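Local coordinates for MobB protein homolog (Geobacillus stearothermophilus, PDB 1XJC) that is of uncharacterised function but probably binds a guanine nucleotide and assists molybdopterin guanine dinucleotide synthesis, at residues A[10-15]-A[115-120]; A[134-139]-A[146-151]. All blocks are in the same frame, centred on the assembly; numbering follows the deposited sequence.

Interaction 1 of 2, residues A[10-15]-A[115-120]; sequences VGYKHS and LVRSEE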
loop_
_atom_site.group_PDB
_atom_site.type_symbol
_atom_site.label_atom_id
_atom_site.label_comp_id
_atom_site.label_asym_id
_atom_site.label_seq_id
_atom_site.Cartn_x
_atom_site.Cartn_y
_atom_site.Cartn_z
ATOM N N VAL A 10 1.536 3.523 4.174
ATOM C CA VAL A 10 1.469 3.619 5.631
ATOM C C VAL A 10 0.994 4.988 6.114
ATOM O O VAL A 10 1.267 6.019 5.481
ATOM C CB VAL A 10 2.851 3.316 6.276
ATOM C CG1 VAL A 10 3.287 1.901 5.913
ATOM C CG2 VAL A 10 3.901 4.328 5.788
ATOM N N GLY A 11 0.287 4.988 7.242
ATOM C CA GLY A 11 -0.219 6.222 7.809
ATOM C C GLY A 11 -1.268 5.947 8.873
ATOM O O GLY A 11 -1.826 4.840 8.951
ATOM N N TYR A 12 -1.541 6.956 9.692
ATOM C CA TYR A 12 -2.522 6.826 10.756
ATOM C C TYR A 12 -3.945 6.975 10.216
ATOM O O TYR A 12 -4.148 7.174 9.011
ATOM C CB TYR A 12 -2.212 7.859 11.841
ATOM C CG TYR A 12 -0.864 7.602 12.500
ATOM C CD1 TYR A 12 -0.643 6.432 13.234
ATOM C CD2 TYR A 12 0.203 8.497 12.352
ATOM C CE1 TYR A 12 0.605 6.159 13.802
ATOM C CE2 TYR A 12 1.453 8.234 12.914
ATOM C CZ TYR A 12 1.648 7.065 13.638
ATOM O OH TYR A 12 2.869 6.794 14.215
ATOM N N LYS A 13 -4.924 6.855 11.107
ATOM C CA LYS A 13 -6.340 6.968 10.734
ATOM C C LYS A 13 -6.637 8.287 10.020
ATOM O O LYS A 13 -6.148 9.333 10.429
ATOM C CB LYS A 13 -7.221 6.841 11.989
ATOM C CG LYS A 13 -8.666 7.297 11.789
ATOM C CD LYS A 13 -9.664 6.446 12.559
ATOM C CE LYS A 13 -9.806 5.067 11.912
ATOM N NZ LYS A 13 -10.821 4.219 12.612
ATOM N N HIS A 14 -7.416 8.214 8.940
ATOM C CA HIS A 14 -7.805 9.397 8.153
ATOM C C HIS A 14 -6.617 10.187 7.604
ATOM O O HIS A 14 -6.726 11.387 7.374
ATOM C CB HIS A 14 -8.683 10.336 9.003
ATOM C CG HIS A 14 -9.873 9.659 9.618
ATOM N ND1 HIS A 14 -10.462 10.101 10.784
ATOM C CD2 HIS A 14 -10.601 8.589 9.216
ATOM C CE1 HIS A 14 -11.504 9.336 11.071
ATOM N NE2 HIS A 14 -11.611 8.413 10.135
ATOM N N SER A 15 -5.481 9.524 7.403
ATOM C CA SER A 15 -4.309 10.196 6.859
ATOM C C SER A 15 -4.439 10.397 5.344
ATOM O O SER A 15 -3.758 11.246 4.760
ATOM C CB SER A 15 -3.061 9.368 7.156
ATOM O OG SER A 15 -3.162 8.060 6.611
ATOM N N LEU A 115 1.756 8.554 4.376
ATOM C CA LEU A 115 0.710 9.568 4.403
ATOM C C LEU A 115 0.710 10.196 5.795
ATOM O O LEU A 115 0.712 9.488 6.820
ATOM C CB LEU A 115 -0.655 8.952 4.084
ATOM C CG LEU A 115 -0.804 8.701 2.576
ATOM C CD1 LEU A 115 -0.897 7.231 2.320
ATOM C CD2 LEU A 115 -2.033 9.434 2.034
ATOM N N VAL A 116 0.731 11.524 5.834
ATOM C CA VAL A 116 0.776 12.226 7.107
ATOM C C VAL A 116 -0.224 13.372 7.173
ATOM O O VAL A 116 -0.370 14.137 6.217
ATOM C CB VAL A 116 2.211 12.791 7.387
ATOM C CG1 VAL A 116 3.248 11.642 7.383
ATOM C CG2 VAL A 116 2.586 13.822 6.350
ATOM N N ARG A 117 -0.899 13.489 8.313
ATOM C CA ARG A 117 -1.869 14.563 8.510
ATOM C C ARG A 117 -1.172 15.801 9.059
ATOM O O ARG A 117 -1.653 16.927 8.901
ATOM C CB ARG A 117 -2.937 14.132 9.519
ATOM C CG ARG A 117 -3.624 12.818 9.178
ATOM C CD ARG A 117 -4.342 12.258 10.406
ATOM N NE ARG A 117 -3.402 11.989 11.499
ATOM C CZ ARG A 117 -3.711 11.328 12.617
ATOM N NH1 ARG A 117 -4.944 10.855 12.807
ATOM N NH2 ARG A 117 -2.783 11.139 13.547
ATOM N N SER A 118 -0.014 15.588 9.668
ATOM C CA SER A 118 0.691 16.681 10.326
ATOM C C SER A 118 2.184 16.436 10.494
ATOM O O SER A 118 2.690 15.348 10.217
ATOM C CB SER A 118 0.095 16.849 11.717
ATOM O OG SER A 118 0.240 15.622 12.427
ATOM N N GLU A 119 2.874 17.456 10.989
ATOM C CA GLU A 119 4.299 17.356 11.239
ATOM C C GLU A 119 4.482 16.307 12.333
ATOM O O GLU A 119 5.448 15.547 12.314
ATOM C CB GLU A 119 4.849 18.718 11.684
ATOM C CG GLU A 119 6.303 18.712 12.141
ATOM C CD GLU A 119 7.246 18.086 11.125
ATOM O OE1 GLU A 119 7.084 18.347 9.913
ATOM O OE2 GLU A 119 8.161 17.339 11.548
ATOM N N GLU A 120 3.536 16.253 13.268
ATOM C CA GLU A 120 3.579 15.280 14.362
ATOM C C GLU A 120 3.517 13.836 13.841
ATOM O O GLU A 120 4.248 12.961 14.329
ATOM C CB GLU A 120 2.423 15.525 15.342
ATOM C CG GLU A 120 2.350 14.518 16.480
ATOM C CD GLU A 120 1.255 14.840 17.496
ATOM O OE1 GLU A 120 1.308 15.931 18.111
ATOM O OE2 GLU A 120 0.343 13.999 17.688
HETATM O O HOH W 1 -0.420 9.508 9.228
#

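Interaction 2 of 2, residues A[134-139]-A[146-151]; sequences VIAWEP and HPVFSL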
loop_
_atom_site.group_PDB
_atom_site.type_symbol
_atom_site.label_atom_id
_atom_site.label_comp_id
_atom_site.label_asym_id
_atom_site.label_seq_id
_atom_site.Cartn_x
_atom_site.Cartn_y
_atom_site.Cartn_z
ATOM N N VAL A 134 6.091 10.984 0.297
ATOM C CA VAL A 134 5.195 11.405 1.361
ATOM C C VAL A 134 4.042 12.161 0.712
ATOM O O VAL A 134 4.261 12.965 -0.205
ATOM C CB VAL A 134 5.887 12.391 2.343
ATOM C CG1 VAL A 134 4.899 12.789 3.474
ATOM C CG2 VAL A 134 7.166 11.758 2.932
ATOM N N ILE A 135 2.821 11.882 1.160
ATOM C CA ILE A 135 1.645 12.586 0.672
ATOM C C ILE A 135 1.062 13.152 1.965
ATOM O O ILE A 135 0.777 12.407 2.905
ATOM C CB ILE A 135 0.671 11.631 -0.051
ATOM C CG1 ILE A 135 1.355 11.063 -1.308
ATOM C CG2 ILE A 135 -0.626 12.372 -0.400
ATOM C CD1 ILE A 135 0.525 10.019 -2.100
ATOM N N ALA A 136 0.894 14.473 2.021
ATOM C CA ALA A 136 0.459 15.108 3.259
ATOM C C ALA A 136 -0.685 16.092 3.177
ATOM O O ALA A 136 -1.028 16.575 2.098
ATOM C CB ALA A 136 1.659 15.806 3.890
ATOM N N TRP A 137 -1.243 16.406 4.347
ATOM C CA TRP A 137 -2.348 17.364 4.468
ATOM C C TRP A 137 -1.785 18.786 4.431
ATOM O O TRP A 137 -2.473 19.719 4.042
ATOM C CB TRP A 137 -3.054 17.224 5.813
ATOM C CG TRP A 137 -3.982 16.083 6.026
ATOM C CD1 TRP A 137 -3.936 14.845 5.452
ATOM C CD2 TRP A 137 -5.016 16.032 7.011
ATOM N NE1 TRP A 137 -4.878 14.014 6.035
ATOM C CE2 TRP A 137 -5.552 14.722 6.996
ATOM C CE3 TRP A 137 -5.539 16.968 7.914
ATOM C CZ2 TRP A 137 -6.585 14.327 7.851
ATOM C CZ3 TRP A 137 -6.570 16.572 8.764
ATOM C CH2 TRP A 137 -7.080 15.260 8.723
ATOM N N GLU A 138 -0.547 18.935 4.892
ATOM C CA GLU A 138 0.119 20.240 4.958
ATOM C C GLU A 138 1.611 20.075 4.715
ATOM O O GLU A 138 2.115 18.957 4.727
ATOM C CB GLU A 138 -0.090 20.872 6.339
ATOM C CG GLU A 138 0.225 19.936 7.506
ATOM C CD GLU A 138 0.495 20.683 8.805
ATOM O OE1 GLU A 138 -0.022 21.815 8.957
ATOM O OE2 GLU A 138 1.219 20.135 9.679
ATOM N N PRO A 139 2.337 21.188 4.485
ATOM C CA PRO A 139 3.785 21.135 4.241
ATOM C C PRO A 139 4.518 20.699 5.513
ATOM O O PRO A 139 4.015 20.912 6.614
ATOM C CB PRO A 139 4.117 22.564 3.830
ATOM C CG PRO A 139 3.119 23.375 4.625
ATOM C CD PRO A 139 1.846 22.579 4.454
ATOM N N HIS A 146 12.728 13.021 0.575
ATOM C CA HIS A 146 11.769 12.408 -0.338
ATOM C C HIS A 146 10.781 13.417 -0.894
ATOM O O HIS A 146 10.468 14.407 -0.241
ATOM C CB HIS A 146 10.990 11.312 0.388
ATOM C CG HIS A 146 11.843 10.441 1.252
ATOM N ND1 HIS A 146 12.803 9.595 0.739
ATOM C CD2 HIS A 146 11.909 10.319 2.598
ATOM C CE1 HIS A 146 13.425 8.988 1.734
ATOM N NE2 HIS A 146 12.903 9.410 2.872
ATOM N N PRO A 147 10.277 13.178 -2.110
ATOM C CA PRO A 147 9.315 14.138 -2.649
ATOM C C PRO A 147 8.068 14.140 -1.764
ATOM O O PRO A 147 7.698 13.106 -1.186
ATOM C CB PRO A 147 9.036 13.611 -4.060
ATOM C CG PRO A 147 9.355 12.150 -3.968
ATOM C CD PRO A 147 10.581 12.119 -3.089
ATOM N N VAL A 148 7.453 15.310 -1.630
ATOM C CA VAL A 148 6.248 15.454 -0.825
ATOM C C VAL A 148 5.170 16.012 -1.750
ATOM O O VAL A 148 5.417 16.985 -2.489
ATOM C CB VAL A 148 6.446 16.450 0.357
ATOM C CG1 VAL A 148 5.143 16.552 1.187
ATOM C CG2 VAL A 148 7.629 16.006 1.229
ATOM N N PHE A 149 3.990 15.397 -1.717
ATOM C CA PHE A 149 2.864 15.835 -2.543
ATOM C C PHE A 149 1.676 16.135 -1.620
ATOM O O PHE A 149 1.586 15.647 -0.484
ATOM C CB PHE A 149 2.392 14.730 -3.515
ATOM C CG PHE A 149 3.450 14.196 -4.459
ATOM C CD1 PHE A 149 3.607 14.733 -5.740
ATOM C CD2 PHE A 149 4.249 13.104 -4.086
ATOM C CE1 PHE A 149 4.531 14.192 -6.637
ATOM C CE2 PHE A 149 5.179 12.553 -4.971
ATOM C CZ PHE A 149 5.325 13.092 -6.249
ATOM N N SER A 150 0.750 16.928 -2.123
ATOM C CA SER A 150 -0.463 17.213 -1.390
ATOM C C SER A 150 -1.389 16.037 -1.701
ATOM O O SER A 150 -1.393 15.511 -2.824
ATOM C CB SER A 150 -1.115 18.503 -1.905
ATOM O OG SER A 150 -2.503 18.511 -1.598
ATOM N N LEU A 151 -2.170 15.625 -0.708
ATOM C CA LEU A 151 -3.134 14.537 -0.886
ATOM C C LEU A 151 -4.131 14.879 -2.011
ATOM O O LEU A 151 -4.683 13.992 -2.687
ATOM C CB LEU A 151 -3.888 14.311 0.434
ATOM C CG LEU A 151 -4.942 13.206 0.403
ATOM C CD1 LEU A 151 -4.226 11.862 0.123
ATOM C CD2 LEU A 151 -5.721 13.183 1.742
#

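Interaction 1 of 2, residues A[10-15]-A[115-120]
Segment 10-15 opens what is probably a P-loop (Walker A), leading from strand 6-10 toward helix 17-30, and it meets the C-terminal end of strand 112-116, its neighbour in the parallel sheet, along Gly11, Leu115 and Arg117. The last regular sheet bond between the two runs from Leu115 N to Val10 O, 2.8 Å and nearly straight. Beyond it the chains separate, and a water takes over: it accepts from Tyr12 N at 2.8 Å and donates to Leu115 O, bridging two backbone groups that no longer reach each other directly. Gly11 CA lies 3.5 Å from Leu115 O, where a side chain would collide with that carbonyl.

Further along, the loop folds into a type II turn from Tyr12 to Ser15, and Arg117 lies against it. The arginine's CG rests on Ser15 CA at 3.6 Å, and a bend at chi3 (-61°) turns NE aside. Tyr12 CB sits above one guanidinium face, offset toward the rim, while NH1 makes a weak bond of 3.1 Å to Lys13 O. The stronger polar partner is Asp121 of helix 119-125, in a salt bridge with NE. An alanine in place of Arg117 would probably leave Asp121 without its charged mate and Lys13 O without this weak bond, and open a gap against Tyr12 CB and Ser15. Tyr12 reaches the same helix through a hydrogen bond between its hydroxyl and Ser124 OG. Within the turn, Tyr12 O is gripped twice, by Ser15 N and by Ser15 OG, the latter in the carbonyl plane at 2.7 Å.

Interaction 2 of 2, residues A[134-139]-A[146-151]
Ile135 overlaps Leu151 through its CG2 methyl, which presses on Leu151 CA at 3.3 Å, tighter than usual for two carbons, and meets CD1 of the same leucine at 3.7 Å. The methyl stands anti to the backbone N of Ile135, on the side of the carbonyl carbon, while CG1, anti to the carbonyl carbon, approaches Phe149 CB at 4.4 Å. The second methyl of Leu151, CD2, comes obliquely to the Trp137 ring at CD1. Past these residues, Leu151 also touches Leu115, one strand further into the sheet.

The pairing is parallel beta structure at one margin of a P-loop NTPase-type alpha/beta fold: strand 148-150 is the outermost strand on this side, and it runs beside 131-136. Val134 N donates to Pro147 O, and Val134 O accepts from Phe149 N at 2.9 Å; Ala136 N then donates to Phe149 O. The final bond, Leu151 N to Ala136 O, is longer at 3.2 Å, and its donor stands 35° out of the carbonyl plane. Val134 and Val148 share one sheet face, CB to CG2 at 4.2 Å. Ile135 and Phe149 lie on the other, beneath helix 154-166, where Tyr157 touches both and the Phe149 ring meets that of Trp160. Toward the strand, the edge of the Phe149 ring turns to Val134 O, which lies 3.9 Å from CD2.

How the interactions relate
Interactions 1 and 2 belong to one parallel sheet, separated by the pairing of strand 112-116 with strand 131-136; their centres are about 10 Å apart, and they come in series along the chain. Interaction 1 joins the loop after strand 6-10 to strand 112-116; helix 119-125 then leads on to strand 131-136, which interaction 2 pairs with 148-150. Where the middle strands adjoin, Val116 N and Ile135 O are 3.1 Å apart, a probable hydrogen bond, and Val116 CG2 packs on Ala136 CB. Trp137 makes a weak hydrogen bond to Ser15 O. Four neighbouring strands thus run from the presumed phosphate-binding loop to the outermost strand, with Leu151 of interaction 2 touching Leu115 of interaction 1.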